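Heat-inducible transcription repressor hrcA homolog (Thermotoga maritima, PDB 1STZ) is a heat-inducible, DNA-binding transcriptional repressor that dimerizes and probably controls the grpE-dnaK-dnaJ and groELS heat-shock operons. Local coordinates at the interface of chains A and B, the interface of chains B and C and the interface of chains A and C. Residues are numbered along the deposited sequence; one frame, centred on the assembly and turned at random. Chains: chain A/B/C, Heat-inducible transcription repressor hrcA homolog.

Contact 1: the interface of chains A and B. Residues chain A 107, 109; chain B 190, 194, 213-214, 217.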
# COMPACT_ATOMS: atom_id res chain seq x y z
N THR A 107 0.38 -6.32 0.50
CA THR A 107 1.11 -5.08 0.80
C THR A 107 1.64 -5.03 2.22
O THR A 107 2.41 -4.13 2.55
CB THR A 107 0.27 -3.82 0.54
OG1 THR A 107 -0.79 -3.70 1.52
CG2 THR A 107 -0.39 -3.84 -0.85
N LYS A 109 3.96 -5.35 5.05
CA LYS A 109 5.38 -5.56 5.26
C LYS A 109 5.75 -5.12 6.65
O LYS A 109 5.28 -4.09 7.15
CB LYS A 109 6.21 -4.78 4.24
CG LYS A 109 5.81 -3.35 4.04
CD LYS A 109 6.90 -2.60 3.26
CE LYS A 109 6.34 -1.75 2.14
NZ LYS A 109 7.38 -0.83 1.57
N GLN B 190 4.48 5.17 -2.41
CA GLN B 190 5.50 4.26 -1.90
C GLN B 190 6.32 3.67 -3.05
O GLN B 190 7.54 3.72 -3.03
CB GLN B 190 4.86 3.16 -1.04
CG GLN B 190 5.83 2.16 -0.42
CD GLN B 190 5.12 0.92 0.15
OE1 GLN B 190 5.42 -0.22 -0.24
NE2 GLN B 190 4.17 1.15 1.05
N LEU B 194 10.46 4.37 -3.87
CA LEU B 194 11.41 3.24 -4.01
C LEU B 194 12.07 3.10 -5.41
O LEU B 194 13.21 2.68 -5.52
CB LEU B 194 10.72 1.91 -3.62
CG LEU B 194 11.02 1.28 -2.24
CD1 LEU B 194 11.44 2.27 -1.11
CD2 LEU B 194 9.86 0.41 -1.78
N GLY B 213 10.51 -6.94 0.39
CA GLY B 213 9.93 -6.62 1.68
C GLY B 213 8.49 -7.07 1.84
O GLY B 213 8.00 -7.19 2.96
N SER B 214 7.78 -7.30 0.73
CA SER B 214 6.41 -7.82 0.80
C SER B 214 6.05 -8.59 -0.46
O SER B 214 6.78 -8.53 -1.45
CB SER B 214 5.43 -6.68 0.99
OG SER B 214 5.39 -5.89 -0.17
N LEU B 217 5.35 -6.02 -3.34
CA LEU B 217 6.55 -5.48 -3.97
C LEU B 217 7.28 -6.57 -4.75
O LEU B 217 7.84 -6.30 -5.80
CB LEU B 217 7.46 -4.84 -2.93
CG LEU B 217 6.90 -3.58 -2.27
CD1 LEU B 217 7.77 -3.17 -1.11
CD2 LEU B 217 6.77 -2.46 -3.27
O HOH W 1 4.00 -3.48 0.28
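A:Lys109, in a loop with extended backbone, lies across the turn of B:Gly213 and B:Ser214, which leads into helix 215-224 of chain B, and its CB sits 3.3 Å from the carbonyl O of B:Gly213. Its CG lies between the backbone N and the carbonyl carbon (chi1 47°), and the chain bends at chi3, running on toward helix 184-195. There it meets B:Gln190 tip to tip. The terminal amine NZ gives a hydrogen bond of 2.7 Å to the amide oxygen OE1 of B:Gln190, arriving above the carbonyl plane, 80° out of it, and so not on a lone pair. The methyl CD1 of B:Leu217 flanks the end of the lysine, 3.8 Å from its CE. A:Lys109 is poorly ordered, so this grip is probably loose. A second link is indirect: one water lies 2.8 Å from the carbonyl O of A:Thr107 and 2.8 Å from the hydroxyl OG of B:Ser214. That same OG accepts a nearly straight bond from B:Leu217 N (3.2 Å, 170° at H), capping the start of helix 215-224. The patch ties a loop of chain A to helix 184-195 of chain B and to the loop before helix 215-224 and its first turn; this pairing may be a crystal contact.

Contact 2: the interface of chains B and C. Residues chain B 186, 189, 193; chain C 204, 225-227.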
# COMPACT_ATOMS: atom_id res chain seq x y z
N GLU B 186 -1.76 5.73 -2.10
CA GLU B 186 -0.73 5.70 -1.07
C GLU B 186 0.33 4.66 -1.42
O GLU B 186 1.53 4.91 -1.29
CB GLU B 186 -1.39 5.41 0.30
CG GLU B 186 -0.50 5.14 1.50
CD GLU B 186 -1.31 4.94 2.80
OE1 GLU B 186 -1.83 3.81 3.03
OE2 GLU B 186 -1.45 5.90 3.60
N ARG B 189 2.54 6.10 -4.17
CA ARG B 189 3.56 7.03 -3.68
C ARG B 189 4.76 6.24 -3.13
O ARG B 189 5.89 6.61 -3.37
CB ARG B 189 3.01 7.94 -2.57
CG ARG B 189 2.22 9.15 -3.04
CD ARG B 189 1.80 10.10 -1.88
NE ARG B 189 0.99 9.38 -0.89
CZ ARG B 189 1.43 8.95 0.31
NH1 ARG B 189 2.68 9.17 0.72
NH2 ARG B 189 0.59 8.29 1.11
N PHE B 193 8.65 6.48 -4.33
CA PHE B 193 9.83 6.71 -3.47
C PHE B 193 10.88 5.62 -3.71
O PHE B 193 12.07 5.93 -3.75
CB PHE B 193 9.46 6.74 -1.97
CG PHE B 193 8.77 8.01 -1.54
CD1 PHE B 193 7.53 7.96 -0.93
CD2 PHE B 193 9.36 9.25 -1.76
CE1 PHE B 193 6.89 9.13 -0.53
CE2 PHE B 193 8.73 10.42 -1.36
CZ PHE B 193 7.48 10.36 -0.74
N LEU C 204 6.54 14.72 0.88
CA LEU C 204 5.20 14.19 0.59
C LEU C 204 4.79 14.34 -0.87
O LEU C 204 4.19 13.44 -1.43
CB LEU C 204 4.12 14.89 1.43
CG LEU C 204 4.15 14.75 2.95
CD1 LEU C 204 3.05 15.59 3.57
CD2 LEU C 204 4.02 13.31 3.36
N GLY C 225 8.01 10.52 4.09
CA GLY C 225 6.97 10.89 3.15
C GLY C 225 5.66 10.15 3.34
O GLY C 225 4.73 10.32 2.56
N GLU C 226 5.59 9.32 4.38
CA GLU C 226 4.39 8.59 4.76
C GLU C 226 3.24 9.56 5.10
O GLU C 226 3.46 10.59 5.75
CB GLU C 226 4.71 7.68 5.96
CG GLU C 226 3.71 6.56 6.21
CD GLU C 226 3.75 5.48 5.15
OE1 GLU C 226 4.87 5.03 4.80
OE2 GLU C 226 2.65 5.07 4.67
N THR C 227 2.04 9.25 4.63
CA THR C 227 0.87 10.08 4.91
C THR C 227 0.49 10.01 6.39
O THR C 227 0.34 8.93 6.96
CB THR C 227 -0.33 9.68 4.03
OG1 THR C 227 -0.08 10.04 2.67
CG2 THR C 227 -1.58 10.50 4.39
O HOH W 2 0.39 6.80 5.39
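Polar contact centres on B:Arg189, whose guanidinium meets C:Thr227 with the two side chains at about a right angle. NH2 of the arginine is modelled 2.4 Å from the hydroxyl OG1 of C:Thr227, so short that the contact is doubtful in detail. The bend at chi3 (-58°) turns the guanidinium toward the loop of chain C. NH1 lies 3.0 Å from the carbonyl O of C:Gly225, but its hydrogens are not directed at that oxygen, so the pair counts as proximity, not as a hydrogen bond. An alanine at B:Arg189 would probably leave C:Thr227 OG1 without its neighbour and open a gap between helix 184-195 and the C:Gly225 loop.

Water joins the acidic groups. One molecule lies 2.7 Å from the carboxylate OE2 of B:Glu186, 2.9 Å from OE2 of C:Glu226 and 2.6 Å from the carbonyl O of C:Thr227. The two carboxylates stay 4.3 Å apart, OE2 to OE2, and the water between them may ease their repulsion.

Apolar contact is slight: the ring tip CZ of B:Phe193 touches CA of C:Gly225 at 4.0 Å.

B:Glu186, B:Arg189 and B:Phe193 all belong to helix 184-195 of chain B; opposite them lie the end of helix 200-204 of chain C, at C:Leu204, and the loop after helix 215-224, at C:Gly225 to C:Thr227.

Contact 3: the interface of chains A and C. Residues chain A 112-114, 169-170; chain C 159, 175-177.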
# COMPACT_ATOMS: atom_id res chain seq x y z
N PRO A 112 11.91 -3.34 6.90
CA PRO A 112 12.99 -3.45 7.86
C PRO A 112 12.64 -2.83 9.21
O PRO A 112 13.56 -2.47 9.90
CB PRO A 112 14.13 -2.71 7.15
CG PRO A 112 13.44 -1.74 6.22
CD PRO A 112 11.97 -2.03 6.24
N LEU A 113 11.37 -2.72 9.59
CA LEU A 113 11.03 -2.28 10.95
C LEU A 113 11.57 -3.25 12.01
O LEU A 113 11.56 -4.45 11.81
CB LEU A 113 9.52 -2.15 11.14
CG LEU A 113 8.81 -1.19 10.20
CD1 LEU A 113 7.35 -1.21 10.55
CD2 LEU A 113 9.41 0.21 10.30
N ALA A 114 12.06 -2.70 13.11
CA ALA A 114 12.66 -3.46 14.20
C ALA A 114 11.93 -3.30 15.55
O ALA A 114 12.33 -3.88 16.53
CB ALA A 114 14.13 -3.04 14.34
N GLY A 169 13.31 -7.25 19.34
CA GLY A 169 13.77 -6.04 18.66
C GLY A 169 14.01 -4.86 19.59
O GLY A 169 14.32 -5.04 20.75
N VAL A 170 13.86 -3.66 19.06
CA VAL A 170 14.13 -2.43 19.80
C VAL A 170 12.80 -1.85 20.28
O VAL A 170 11.91 -1.57 19.48
CB VAL A 170 14.85 -1.42 18.90
CG1 VAL A 170 15.23 -0.16 19.66
CG2 VAL A 170 16.09 -2.07 18.27
N TYR C 159 20.78 -3.62 14.18
CA TYR C 159 19.79 -2.54 14.29
C TYR C 159 20.35 -1.14 14.20
O TYR C 159 21.46 -0.88 14.61
CB TYR C 159 19.05 -2.61 15.64
CG TYR C 159 18.41 -3.95 15.97
CD1 TYR C 159 18.91 -4.74 17.00
CD2 TYR C 159 17.30 -4.41 15.27
CE1 TYR C 159 18.31 -5.95 17.32
CE2 TYR C 159 16.71 -5.61 15.59
CZ TYR C 159 17.22 -6.37 16.62
OH TYR C 159 16.65 -7.57 16.93
N PRO C 175 13.17 2.48 14.68
CA PRO C 175 14.16 1.41 14.71
C PRO C 175 14.09 0.57 13.42
O PRO C 175 13.00 0.24 12.96
CB PRO C 175 13.77 0.59 15.95
CG PRO C 175 12.82 1.45 16.70
CD PRO C 175 12.14 2.33 15.71
N ILE C 176 15.24 0.25 12.85
CA ILE C 176 15.33 -0.45 11.57
C ILE C 176 16.24 -1.66 11.70
O ILE C 176 17.32 -1.58 12.27
CB ILE C 176 15.82 0.54 10.48
CG1 ILE C 176 14.78 1.64 10.26
CG2 ILE C 176 16.15 -0.17 9.16
CD1 ILE C 176 15.22 2.69 9.31
N LYS C 177 15.78 -2.79 11.20
CA LYS C 177 16.51 -4.04 11.17
C LYS C 177 17.36 -4.03 9.91
O LYS C 177 16.85 -3.83 8.81
CB LYS C 177 15.52 -5.21 11.14
CG LYS C 177 16.09 -6.57 11.46
CD LYS C 177 15.06 -7.51 12.09
CE LYS C 177 13.73 -7.52 11.35
NZ LYS C 177 12.98 -8.78 11.60
O HOH W 3 10.40 0.03 13.82
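C:Tyr159 and A:Val170 meet through their first torsions: the tyrosine CG is anti to its carbonyl carbon (chi1 -54°), and the valine has CG1 anti to the backbone N (chi1 -176°), which turns CG2 toward the phenol ring. CG2 lies over one face of the ring, nearer its edge than its centre, 3.8 Å from CG of C:Tyr159, as the two side chains run antiparallel past one another. The valine CB also packs on the pyrrolidine of C:Pro175, 3.7 Å from its CB. The methyl CB of A:Ala114 fits beside the same tyrosine at CD2 (3.6 Å) and reaches the proline too, so valine and alanine each touch both the tyrosine ring and the proline. At the phenol end, OH of C:Tyr159 lies near CA of A:Gly169.

Main chains join this cluster as an antiparallel bridge of A:Leu113 with C:Ile176 in strand 173-177. C:Lys177 N gives A:Pro112 O a hydrogen bond of 2.6 Å (164° at H), and the methyl CG2 of C:Ile176 packs near the ring CB of A:Pro112. The whole interface is two-fold, so the patch has a twin with the chains exchanged, fitting a dimer of this repressor. On the other side of the bridge A:Ala114 N gives C:Pro175 O a hydrogen bond of 3.1 Å, and one water, 2.7 Å from that O, lies near the same N.

Contacts 1 and 2 lie about 13 Å apart between their C-alpha centres, and helix 184-195 of chain B serves both: B:Gln190 and B:Leu194 face chain A, while B:Glu186, B:Arg189 and B:Phe193 face chain C. Contact 3 lies about 16 Å from contact 1 and about 20 Å from contact 2. The chain A segment of contact 1 continues within a few residues into that of contact 3, so one stretch meets both neighbours. Only contact 3 belongs to a two-fold interface; chain B therefore seems to dock against an A-C dimer, and its contacts may reflect crystal packing.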